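Local coordinates for suppressor protein MPT5 (Saccharomyces cerevisiae, PDB 5BZ1), which binds defined sequences in the 3'-UTRs of target mRNAs through its Pumilio repeats and regulates their expression after transcription, including negative regulation of HO, at residues A[205-210]-A[237-242]; A[249-254]-A[315-320]. All blocks are in the same frame, centred on the assembly; numbering follows the deposited sequence.

Contact 1: A[205-210]-A[237-242]; sequences FLPGLI and FNRLSN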
ATOM      1  N   PHE A 205       0.966  17.021  -2.244  1.00 39.92           N
ATOM      2  CA  PHE A 205       1.214  17.087  -0.808  1.00 36.16           C
ATOM      3  C   PHE A 205       2.526  16.416  -0.415  1.00 33.00           C
ATOM      4  O   PHE A 205       2.674  15.930   0.707  1.00 34.60           O
ATOM      5  CB  PHE A 205       0.050  16.454  -0.046  1.00 37.92           C
ATOM      6  CG  PHE A 205      -1.234  17.219  -0.166  1.00 42.78           C
ATOM      7  CD1 PHE A 205      -1.514  18.266   0.702  1.00 47.35           C
ATOM      8  CD2 PHE A 205      -2.158  16.899  -1.148  1.00 38.15           C
ATOM      9  CE1 PHE A 205      -2.696  18.978   0.594  1.00 51.65           C
ATOM     10  CE2 PHE A 205      -3.342  17.604  -1.262  1.00 45.24           C
ATOM     11  CZ  PHE A 205      -3.612  18.647  -0.391  1.00 50.71           C
ATOM     12  N   LEU A 206       3.475  16.408  -1.345  1.00 32.41           N
ATOM     13  CA  LEU A 206       4.794  15.813  -1.131  1.00 36.79           C
ATOM     14  C   LEU A 206       5.525  16.235   0.162  1.00 42.52           C
ATOM     15  O   LEU A 206       6.089  15.375   0.849  1.00 37.37           O
ATOM     16  CB  LEU A 206       5.684  16.049  -2.356  1.00 37.14           C
ATOM     17  CG  LEU A 206       6.977  15.247  -2.457  1.00 39.11           C
ATOM     18  CD1 LEU A 206       6.676  13.764  -2.456  1.00 35.35           C
ATOM     19  CD2 LEU A 206       7.714  15.624  -3.723  1.00 41.19           C
ATOM     20  N   PRO A 207       5.525  17.547   0.499  1.00 40.90           N
ATOM     21  CA  PRO A 207       6.256  17.942   1.710  1.00 40.74           C
ATOM     22  C   PRO A 207       5.717  17.304   2.993  1.00 40.22           C
ATOM     23  O   PRO A 207       6.483  17.135   3.942  1.00 42.29           O
ATOM     24  CB  PRO A 207       6.056  19.460   1.760  1.00 44.67           C
ATOM     25  CG  PRO A 207       5.816  19.857   0.345  1.00 47.20           C
ATOM     26  CD  PRO A 207       5.012  18.725  -0.227  1.00 43.80           C
ATOM     27  N   GLY A 208       4.434  16.957   3.024  1.00 36.92           N
ATOM     28  CA  GLY A 208       3.853  16.343   4.206  1.00 35.47           C
ATOM     29  C   GLY A 208       3.981  14.828   4.208  1.00 34.30           C
ATOM     30  O   GLY A 208       3.524  14.159   5.139  1.00 36.49           O
ATOM     31  N   LEU A 209       4.610  14.291   3.168  1.00 33.23           N
ATOM     32  CA  LEU A 209       4.711  12.847   2.990  1.00 33.16           C
ATOM     33  C   LEU A 209       6.157  12.353   3.013  1.00 32.24           C
ATOM     34  O   LEU A 209       6.451  11.295   3.573  1.00 28.69           O
ATOM     35  CB  LEU A 209       4.064  12.432   1.666  1.00 32.54           C
ATOM     36  CG  LEU A 209       2.563  12.672   1.496  1.00 39.91           C
ATOM     37  CD1 LEU A 209       2.092  12.192   0.131  1.00 38.69           C
ATOM     38  CD2 LEU A 209       1.793  11.977   2.597  1.00 34.11           C
ATOM     39  N   ILE A 210       7.052  13.121   2.399  1.00 28.81           N
ATOM     40  CA  ILE A 210       8.396  12.632   2.101  1.00 29.00           C
ATOM     41  C   ILE A 210       9.252  12.280   3.324  1.00 29.37           C
ATOM     42  O   ILE A 210      10.038  11.328   3.279  1.00 31.03           O
ATOM     43  CB  ILE A 210       9.159  13.585   1.153  1.00 34.00           C
ATOM     44  CG1 ILE A 210      10.467  12.934   0.712  1.00 37.93           C
ATOM     45  CG2 ILE A 210       9.414  14.933   1.823  1.00 30.04           C
ATOM     46  CD1 ILE A 210      10.935  13.365  -0.627  1.00 38.30           C
ATOM     47  N   PHE A 237      11.842  15.374  -8.773  1.00 37.15           N
ATOM     48  CA  PHE A 237      13.083  16.129  -8.697  1.00 38.17           C
ATOM     49  C   PHE A 237      12.848  17.634  -8.769  1.00 40.76           C
ATOM     50  O   PHE A 237      13.535  18.397  -8.096  1.00 47.54           O
ATOM     51  CB  PHE A 237      14.081  15.687  -9.766  1.00 37.52           C
ATOM     52  CG  PHE A 237      15.471  16.199  -9.526  1.00 42.11           C
ATOM     53  CD1 PHE A 237      16.223  15.718  -8.459  1.00 41.88           C
ATOM     54  CD2 PHE A 237      16.023  17.169 -10.347  1.00 43.41           C
ATOM     55  CE1 PHE A 237      17.504  16.190  -8.220  1.00 46.86           C
ATOM     56  CE2 PHE A 237      17.303  17.647 -10.115  1.00 48.07           C
ATOM     57  CZ  PHE A 237      18.044  17.156  -9.051  1.00 47.27           C
ATOM     58  N   ASN A 238      11.881  18.060  -9.577  1.00 43.09           N
ATOM     59  CA  ASN A 238      11.546  19.480  -9.664  1.00 46.41           C
ATOM     60  C   ASN A 238      11.050  20.032  -8.327  1.00 49.15           C
ATOM     61  O   ASN A 238      11.392  21.150  -7.942  1.00 51.18           O
ATOM     62  CB  ASN A 238      10.505  19.728 -10.757  1.00 51.93           C
ATOM     63  CG  ASN A 238      11.055  19.493 -12.152  1.00 62.65           C
ATOM     64  OD1 ASN A 238      12.268  19.453 -12.354  1.00 64.07           O
ATOM     65  ND2 ASN A 238      10.161  19.340 -13.125  1.00 68.14           N
ATOM     66  N   ARG A 239      10.253  19.235  -7.623  1.00 44.07           N
ATOM     67  CA  ARG A 239       9.661  19.654  -6.356  1.00 48.82           C
ATOM     68  C   ARG A 239      10.651  19.606  -5.192  1.00 48.64           C
ATOM     69  O   ARG A 239      10.462  20.287  -4.183  1.00 56.62           O
ATOM     70  CB  ARG A 239       8.438  18.787  -6.027  1.00 49.39           C
ATOM     71  CG  ARG A 239       7.127  19.561  -5.948  1.00 62.60           C
ATOM     72  CD  ARG A 239       6.039  18.773  -5.230  1.00 64.65           C
ATOM     73  NE  ARG A 239       4.912  19.622  -4.844  1.00 63.00           N
ATOM     74  CZ  ARG A 239       4.930  20.457  -3.808  1.00 65.63           C
ATOM     75  NH1 ARG A 239       6.019  20.567  -3.059  1.00 63.07           N
ATOM     76  NH2 ARG A 239       3.863  21.190  -3.523  1.00 70.15           N
ATOM     77  N   LEU A 240      11.710  18.813  -5.342  1.00 43.20           N
ATOM     78  CA  LEU A 240      12.604  18.506  -4.226  1.00 41.84           C
ATOM     79  C   LEU A 240      14.057  18.950  -4.380  1.00 44.35           C
ATOM     80  O   LEU A 240      14.768  19.049  -3.382  1.00 42.71           O
ATOM     81  CB  LEU A 240      12.600  17.005  -3.965  1.00 42.45           C
ATOM     82  CG  LEU A 240      11.233  16.413  -3.672  1.00 49.03           C
ATOM     83  CD1 LEU A 240      11.336  14.904  -3.661  1.00 45.64           C
ATOM     84  CD2 LEU A 240      10.705  16.951  -2.352  1.00 51.20           C
ATOM     85  N   SER A 241      14.498  19.188  -5.614  1.00 42.54           N
ATOM     86  CA  SER A 241      15.913  19.449  -5.898  1.00 43.49           C
ATOM     87  C   SER A 241      16.528  20.516  -4.997  1.00 39.88           C
ATOM     88  O   SER A 241      17.669  20.380  -4.557  1.00 45.73           O
ATOM     89  CB  SER A 241      16.113  19.836  -7.364  1.00 44.34           C
ATOM     90  OG  SER A 241      15.361  20.989  -7.696  1.00 52.74           O
ATOM     91  N   ASN A 242      15.762  21.568  -4.718  1.00 40.44           N
ATOM     92  CA  ASN A 242      16.235  22.668  -3.886  1.00 46.89           C
ATOM     93  C   ASN A 242      16.417  22.290  -2.411  1.00 45.96           C
ATOM     94  O   ASN A 242      17.112  22.987  -1.673  1.00 46.37           O
ATOM     95  CB  ASN A 242      15.296  23.874  -4.014  1.00 60.73           C
ATOM     96  CG  ASN A 242      15.470  24.616  -5.330  1.00 78.71           C
ATOM     97  OD1 ASN A 242      16.583  24.742  -5.843  1.00 80.26           O
ATOM     98  ND2 ASN A 242      14.367  25.114  -5.881  1.00 85.68           N
TER
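Leu-206 and Arg-239 bring their CA atoms to 8.1 Å, and Pro-207 and Leu-240 theirs to 8.7 Å, so the two backbones stay apart and side chains alone bridge them. This is packing between successive Pumilio repeats of the PUF RNA-binding domain: the loop after helix 192-204, in repeat 6, meets the last part of helix 229-240, where repeat 7 begins. Branched aliphatic residues suit the place, since each reaches across with a methyl. Leu-206 has CG anti to its backbone N (chi1 -167°) and meets Leu-240 tip to tip, CD2 to CD2 at 3.5 Å. Ile-210 comes to the same leucine in the same manner, its CD1 tightly packed at 3.4 Å from Leu-240 CD1. The two methyls of Leu-240 are thus shared between Leu-206 CD2 and Ile-210 CD1, and Leu-247 of helix 244-248 also touches it. An alanine in place of Leu-240 would probably open a gap in front of both methyls, which lose their contacts with its CG, CD1 and CD2. Arg-239 runs extended from CG to NE, its CD 3.9 Å from Leu-206 CD2. A long arginine can pack its carbons here while the residue as a whole is exposed, its guanidinium probably near solvent. The Arg-239 and Pro-207 side chains cross at about a right angle: Pro-207 CD sits over one guanidinium face, and Pro-207 CG is 3.5 Å from Arg-239 NH1.

Contact 2: A[249-254]-A[315-320]; sequences CLKFSS and DNFGNY. With nucleotides of chain B.
Lys-251 meets the Phe-317 ring with its backbone carbon: CA lies 3.6 Å from the ring centroid and 9° off the normal, a CH-pi contact over the face, while Cys-249 O lies in plane at the edge. The lysine chain bends at chi3 and chi4 and carries NZ to O2' of G2 of chain B, a 3.1 Å hydrogen bond. Asp-315 OD2 lies 3.3 Å from Cys-249 CA, and the carboxylate packs on the cysteine CB and SG while capping the following helix. Its OD2 accepts from Gly-318 N through the anti lone pair and from Phe-317 N above the carboxylate plane, and a water joins its OD1 to Cys-249 O. Glycine fits at 318 because a beta carbon would probably crowd Cys-249 SG. The neighbouring side chains read RNA, as in other PUF proteins. Ser-254 OG accepts from N2 of G2 at 2.9 Å; Asn-319, an amide with both donor and acceptor, takes N3 of U1 of chain B on OD1 and gives ND2 to its O2; the Tyr-320 ring lies between the two bases, U1 over one face and G2 over the other. The segments lead into helices 253-273 and 318-326, in repeats 7 and 8 of an all-helical array, with Ser-253 tied back to Leu-247 of helix 244-248.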
ATOM      1  N   CYS A 249      19.424  14.423   4.824  1.00 30.66           N
ATOM      2  CA  CYS A 249      19.889  14.425   6.208  1.00 31.49           C
ATOM      3  C   CYS A 249      18.777  14.188   7.229  1.00 36.43           C
ATOM      4  O   CYS A 249      18.963  14.435   8.422  1.00 43.00           O
ATOM      5  CB  CYS A 249      20.611  15.733   6.527  1.00 31.49           C
ATOM      6  SG  CYS A 249      22.096  16.001   5.527  1.00 34.78           S
ATOM      7  N   LEU A 250      17.629  13.699   6.772  1.00 34.48           N
ATOM      8  CA  LEU A 250      16.529  13.390   7.687  1.00 33.71           C
ATOM      9  C   LEU A 250      16.264  11.885   7.738  1.00 29.56           C
ATOM     10  O   LEU A 250      16.468  11.185   6.748  1.00 31.51           O
ATOM     11  CB  LEU A 250      15.270  14.170   7.303  1.00 31.51           C
ATOM     12  CG  LEU A 250      15.407  15.692   7.392  1.00 39.12           C
ATOM     13  CD1 LEU A 250      14.199  16.391   6.789  1.00 41.12           C
ATOM     14  CD2 LEU A 250      15.609  16.138   8.837  1.00 38.99           C
ATOM     15  N   LYS A 251      15.818  11.399   8.894  1.00 29.67           N
ATOM     16  CA  LYS A 251      15.666   9.964   9.138  1.00 29.49           C
ATOM     17  C   LYS A 251      14.853   9.225   8.074  1.00 32.14           C
ATOM     18  O   LYS A 251      15.275   8.182   7.569  1.00 29.12           O
ATOM     19  CB  LYS A 251      15.025   9.731  10.507  1.00 29.75           C
ATOM     20  CG  LYS A 251      14.942   8.265  10.928  1.00 27.49           C
ATOM     21  CD  LYS A 251      13.988   8.094  12.101  1.00 31.08           C
ATOM     22  CE  LYS A 251      14.484   7.056  13.100  1.00 39.15           C
ATOM     23  NZ  LYS A 251      14.674   5.706  12.512  1.00 33.09           N
ATOM     24  N   PHE A 252      13.684   9.761   7.742  1.00 27.06           N
ATOM     25  CA  PHE A 252      12.770   9.056   6.857  1.00 28.09           C
ATOM     26  C   PHE A 252      13.009   9.368   5.379  1.00 29.70           C
ATOM     27  O   PHE A 252      13.098   8.458   4.563  1.00 27.28           O
ATOM     28  CB  PHE A 252      11.316   9.322   7.263  1.00 23.65           C
ATOM     29  CG  PHE A 252      11.013   8.956   8.695  1.00 25.65           C
ATOM     30  CD1 PHE A 252      10.948   7.622   9.086  1.00 25.45           C
ATOM     31  CD2 PHE A 252      10.796   9.942   9.649  1.00 26.70           C
ATOM     32  CE1 PHE A 252      10.676   7.277  10.405  1.00 28.30           C
ATOM     33  CE2 PHE A 252      10.522   9.609  10.969  1.00 28.02           C
ATOM     34  CZ  PHE A 252      10.462   8.274  11.349  1.00 27.51           C
ATOM     35  N   SER A 253      13.125  10.649   5.040  1.00 24.46           N
ATOM     36  CA  SER A 253      13.315  11.052   3.648  1.00 25.24           C
ATOM     37  C   SER A 253      14.655  10.592   3.055  1.00 26.16           C
ATOM     38  O   SER A 253      14.769  10.446   1.838  1.00 26.67           O
ATOM     39  CB  SER A 253      13.159  12.568   3.496  1.00 26.75           C
ATOM     40  OG  SER A 253      14.007  13.262   4.391  1.00 32.73           O
ATOM     41  N   SER A 254      15.658  10.362   3.903  1.00 27.46           N
ATOM     42  CA  SER A 254      16.963   9.887   3.430  1.00 26.56           C
ATOM     43  C   SER A 254      16.830   8.582   2.651  1.00 27.49           C
ATOM     44  O   SER A 254      17.564   8.347   1.688  1.00 25.46           O
ATOM     45  CB  SER A 254      17.956   9.708   4.586  1.00 27.53           C
ATOM     46  OG  SER A 254      17.511   8.738   5.520  1.00 28.71           O
ATOM     47  N   ASP A 315      26.907  13.758   8.262  1.00 39.20           N
ATOM     48  CA  ASP A 315      25.561  13.633   8.814  1.00 37.10           C
ATOM     49  C   ASP A 315      25.162  12.183   9.101  1.00 35.44           C
ATOM     50  O   ASP A 315      25.514  11.272   8.346  1.00 36.20           O
ATOM     51  CB  ASP A 315      24.547  14.289   7.879  1.00 34.24           C
ATOM     52  CG  ASP A 315      23.148  14.302   8.457  1.00 40.74           C
ATOM     53  OD1 ASP A 315      22.831  15.238   9.220  1.00 43.12           O
ATOM     54  OD2 ASP A 315      22.365  13.377   8.145  1.00 32.75           O
ATOM     55  N   ASN A 316      24.427  11.984  10.195  1.00 36.85           N
ATOM     56  CA  ASN A 316      23.999  10.657  10.632  1.00 36.23           C
ATOM     57  C   ASN A 316      23.204   9.886   9.580  1.00 38.87           C
ATOM     58  O   ASN A 316      23.231   8.653   9.551  1.00 32.58           O
ATOM     59  CB  ASN A 316      23.165  10.760  11.915  1.00 43.92           C
ATOM     60  CG  ASN A 316      23.994  11.128  13.129  1.00 56.66           C
ATOM     61  OD1 ASN A 316      25.171  10.781  13.221  1.00 60.38           O
ATOM     62  ND2 ASN A 316      23.379  11.832  14.075  1.00 60.79           N
ATOM     63  N   PHE A 317      22.488  10.615   8.731  1.00 28.75           N
ATOM     64  CA  PHE A 317      21.671   9.997   7.701  1.00 29.29           C
ATOM     65  C   PHE A 317      22.203  10.297   6.304  1.00 30.26           C
ATOM     66  O   PHE A 317      22.165   9.436   5.423  1.00 34.95           O
ATOM     67  CB  PHE A 317      20.214  10.450   7.834  1.00 32.69           C
ATOM     68  CG  PHE A 317      19.591  10.096   9.157  1.00 32.76           C
ATOM     69  CD1 PHE A 317      19.487   8.767   9.553  1.00 29.95           C
ATOM     70  CD2 PHE A 317      19.115  11.088  10.006  1.00 31.67           C
ATOM     71  CE1 PHE A 317      18.916   8.431  10.775  1.00 35.33           C
ATOM     72  CE2 PHE A 317      18.541  10.763  11.227  1.00 33.60           C
ATOM     73  CZ  PHE A 317      18.442   9.432  11.613  1.00 37.20           C
ATOM     74  N   GLY A 318      22.705  11.514   6.117  1.00 30.66           N
ATOM     75  CA  GLY A 318      23.228  11.955   4.834  1.00 31.77           C
ATOM     76  C   GLY A 318      24.355  11.099   4.284  1.00 30.82           C
ATOM     77  O   GLY A 318      24.506  10.972   3.067  1.00 31.79           O
ATOM     78  N   ASN A 319      25.144  10.504   5.174  1.00 27.20           N
ATOM     79  CA  ASN A 319      26.266   9.678   4.750  1.00 33.02           C
ATOM     80  C   ASN A 319      25.812   8.448   3.962  1.00 32.23           C
ATOM     81  O   ASN A 319      26.540   7.953   3.101  1.00 30.14           O
ATOM     82  CB  ASN A 319      27.135   9.276   5.948  1.00 30.60           C
ATOM     83  CG  ASN A 319      26.538   8.136   6.756  1.00 32.51           C
ATOM     84  OD1 ASN A 319      26.781   6.963   6.467  1.00 29.50           O
ATOM     85  ND2 ASN A 319      25.761   8.476   7.782  1.00 30.67           N
ATOM     86  N   TYR A 320      24.604   7.967   4.254  1.00 28.83           N
ATOM     87  CA  TYR A 320      24.041   6.826   3.538  1.00 26.19           C
ATOM     88  C   TYR A 320      23.717   7.186   2.087  1.00 30.83           C
ATOM     89  O   TYR A 320      24.023   6.433   1.163  1.00 32.17           O
ATOM     90  CB  TYR A 320      22.776   6.317   4.240  1.00 29.52           C
ATOM     91  CG  TYR A 320      23.029   5.602   5.550  1.00 33.31           C
ATOM     92  CD1 TYR A 320      23.514   4.300   5.571  1.00 34.15           C
ATOM     93  CD2 TYR A 320      22.772   6.225   6.765  1.00 32.01           C
ATOM     94  CE1 TYR A 320      23.743   3.640   6.769  1.00 33.67           C
ATOM     95  CE2 TYR A 320      23.001   5.576   7.965  1.00 30.64           C
ATOM     96  CZ  TYR A 320      23.485   4.286   7.961  1.00 33.62           C
ATOM     97  OH  TYR A 320      23.708   3.640   9.155  1.00 35.14           O
TER
ATOM     98  P     G B   2      22.219   1.703  13.155  1.00 35.68           P
ATOM     99  OP1   G B   2      21.439   1.220  14.318  1.00 38.68           O
ATOM    100  OP2   G B   2      22.786   0.732  12.184  1.00 47.09           O
ATOM    101  O5'   G B   2      21.303   2.717  12.343  1.00 31.54           O
ATOM    102  C5'   G B   2      20.861   3.929  12.931  1.00 32.69           C
ATOM    103  C4'   G B   2      19.788   4.568  12.095  1.00 28.70           C
ATOM    104  O4'   G B   2      20.339   4.964  10.817  1.00 31.92           O
ATOM    105  C3'   G B   2      18.623   3.666  11.730  1.00 32.58           C
ATOM    106  O3'   G B   2      17.677   3.549  12.776  1.00 37.36           O
ATOM    107  C2'   G B   2      18.076   4.320  10.468  1.00 27.06           C
ATOM    108  O2'   G B   2      17.244   5.428  10.786  1.00 32.08           O
ATOM    109  C1'   G B   2      19.358   4.843   9.811  1.00 29.56           C
ATOM    110  N9    G B   2      19.862   3.932   8.764  1.00 31.41           N
ATOM    111  C8    G B   2      20.472   2.707   8.913  1.00 32.42           C
ATOM    112  N7    G B   2      20.789   2.164   7.768  1.00 35.10           N
ATOM    113  C5    G B   2      20.365   3.072   6.807  1.00 31.13           C
ATOM    114  C6    G B   2      20.437   3.029   5.390  1.00 29.06           C
ATOM    115  O6    G B   2      20.910   2.149   4.666  1.00 33.36           O
ATOM    116  N1    G B   2      19.886   4.171   4.821  1.00 28.63           N
ATOM    117  C2    G B   2      19.335   5.213   5.526  1.00 27.98           C
ATOM    118  N2    G B   2      18.850   6.232   4.802  1.00 27.77           N
ATOM    119  N3    G B   2      19.258   5.265   6.843  1.00 27.68           N
ATOM    120  C4    G B   2      19.788   4.168   7.414  1.00 28.08           C
ATOM    121  O5'   U B   1      26.545   0.830  12.865  1.00 47.35           O
ATOM    122  C5'   U B   1      26.491   1.681  14.000  1.00 41.87           C
ATOM    123  C4'   U B   1      25.834   2.998  13.672  1.00 39.93           C
ATOM    124  O4'   U B   1      26.709   3.791  12.831  1.00 34.39           O
ATOM    125  C3'   U B   1      24.535   2.918  12.885  1.00 33.02           C
ATOM    126  O3'   U B   1      23.416   2.624  13.706  1.00 35.66           O
ATOM    127  C2'   U B   1      24.465   4.286  12.213  1.00 35.75           C
ATOM    128  O2'   U B   1      23.976   5.273  13.110  1.00 40.90           O
ATOM    129  C1'   U B   1      25.946   4.572  11.939  1.00 32.13           C
ATOM    130  N1    U B   1      26.342   4.236  10.551  1.00 33.56           N
ATOM    131  C2    U B   1      26.208   5.233   9.594  1.00 34.45           C
ATOM    132  O2    U B   1      25.780   6.346   9.858  1.00 33.96           O
ATOM    133  N3    U B   1      26.585   4.880   8.321  1.00 36.96           N
ATOM    134  C4    U B   1      27.072   3.654   7.916  1.00 39.67           C
ATOM    135  O4    U B   1      27.369   3.495   6.729  1.00 37.44           O
ATOM    136  C5    U B   1      27.187   2.677   8.962  1.00 38.47           C
ATOM    137  C6    U B   1      26.829   2.989  10.216  1.00 33.55           C
ATOM    138  P     U B   3      16.642   2.315  12.800  1.00 34.64           P
ATOM    139  OP1   U B   3      15.819   2.449  14.030  1.00 34.30           O
ATOM    140  OP2   U B   3      17.393   1.050  12.581  1.00 34.21           O
ATOM    141  O5'   U B   3      15.718   2.581  11.527  1.00 37.40           O
ATOM    142  C5'   U B   3      14.623   1.735  11.217  1.00 31.10           C
ATOM    143  C4'   U B   3      13.355   2.533  11.053  1.00 30.32           C
ATOM    144  O4'   U B   3      13.516   3.537  10.019  1.00 32.19           O
ATOM    145  C3'   U B   3      12.122   1.755  10.628  1.00 27.27           C
ATOM    146  O3'   U B   3      11.525   1.078  11.719  1.00 32.88           O
ATOM    147  C2'   U B   3      11.237   2.839  10.023  1.00 29.25           C
ATOM    148  O2'   U B   3      10.551   3.554  11.040  1.00 28.04           O
ATOM    149  C1'   U B   3      12.277   3.773   9.386  1.00 31.67           C
ATOM    150  N1    U B   3      12.427   3.547   7.931  1.00 25.28           N
ATOM    151  C2    U B   3      11.534   4.202   7.096  1.00 27.09           C
ATOM    152  O2    U B   3      10.648   4.931   7.510  1.00 30.29           O
ATOM    153  N3    U B   3      11.706   3.965   5.754  1.00 24.43           N
ATOM    154  C4    U B   3      12.666   3.157   5.178  1.00 28.54           C
ATOM    155  O4    U B   3      12.692   3.041   3.948  1.00 26.07           O
ATOM    156  C5    U B   3      13.556   2.521   6.109  1.00 28.47           C
ATOM    157  C6    U B   3      13.417   2.729   7.427  1.00 27.38           C
TER
HETATM  158  O   HOH W   1      20.598  14.880  10.925  1.00 53.00           O

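Overall arrangement
Contact 1 and contact 2 follow each other along the chain, contact 1 closing before contact 2 opens, and their centres lie 16 Å apart on the same side of the chain's centre. Together they join three consecutive Pumilio repeats: contact 1 links repeats 6 and 7, contact 2 links repeats 7 and 8. They meet directly where Ile-210 O packs 3.4 Å from Ser-253 CB. Contact 1 is protein packing, about 8 Å from the nucleic acid at its nearest atom, whereas contact 2 lies on the RNA itself. Such repeat-to-repeat packing probably helps to set how successive base-reading helices are spaced in the curved PUF scaffold.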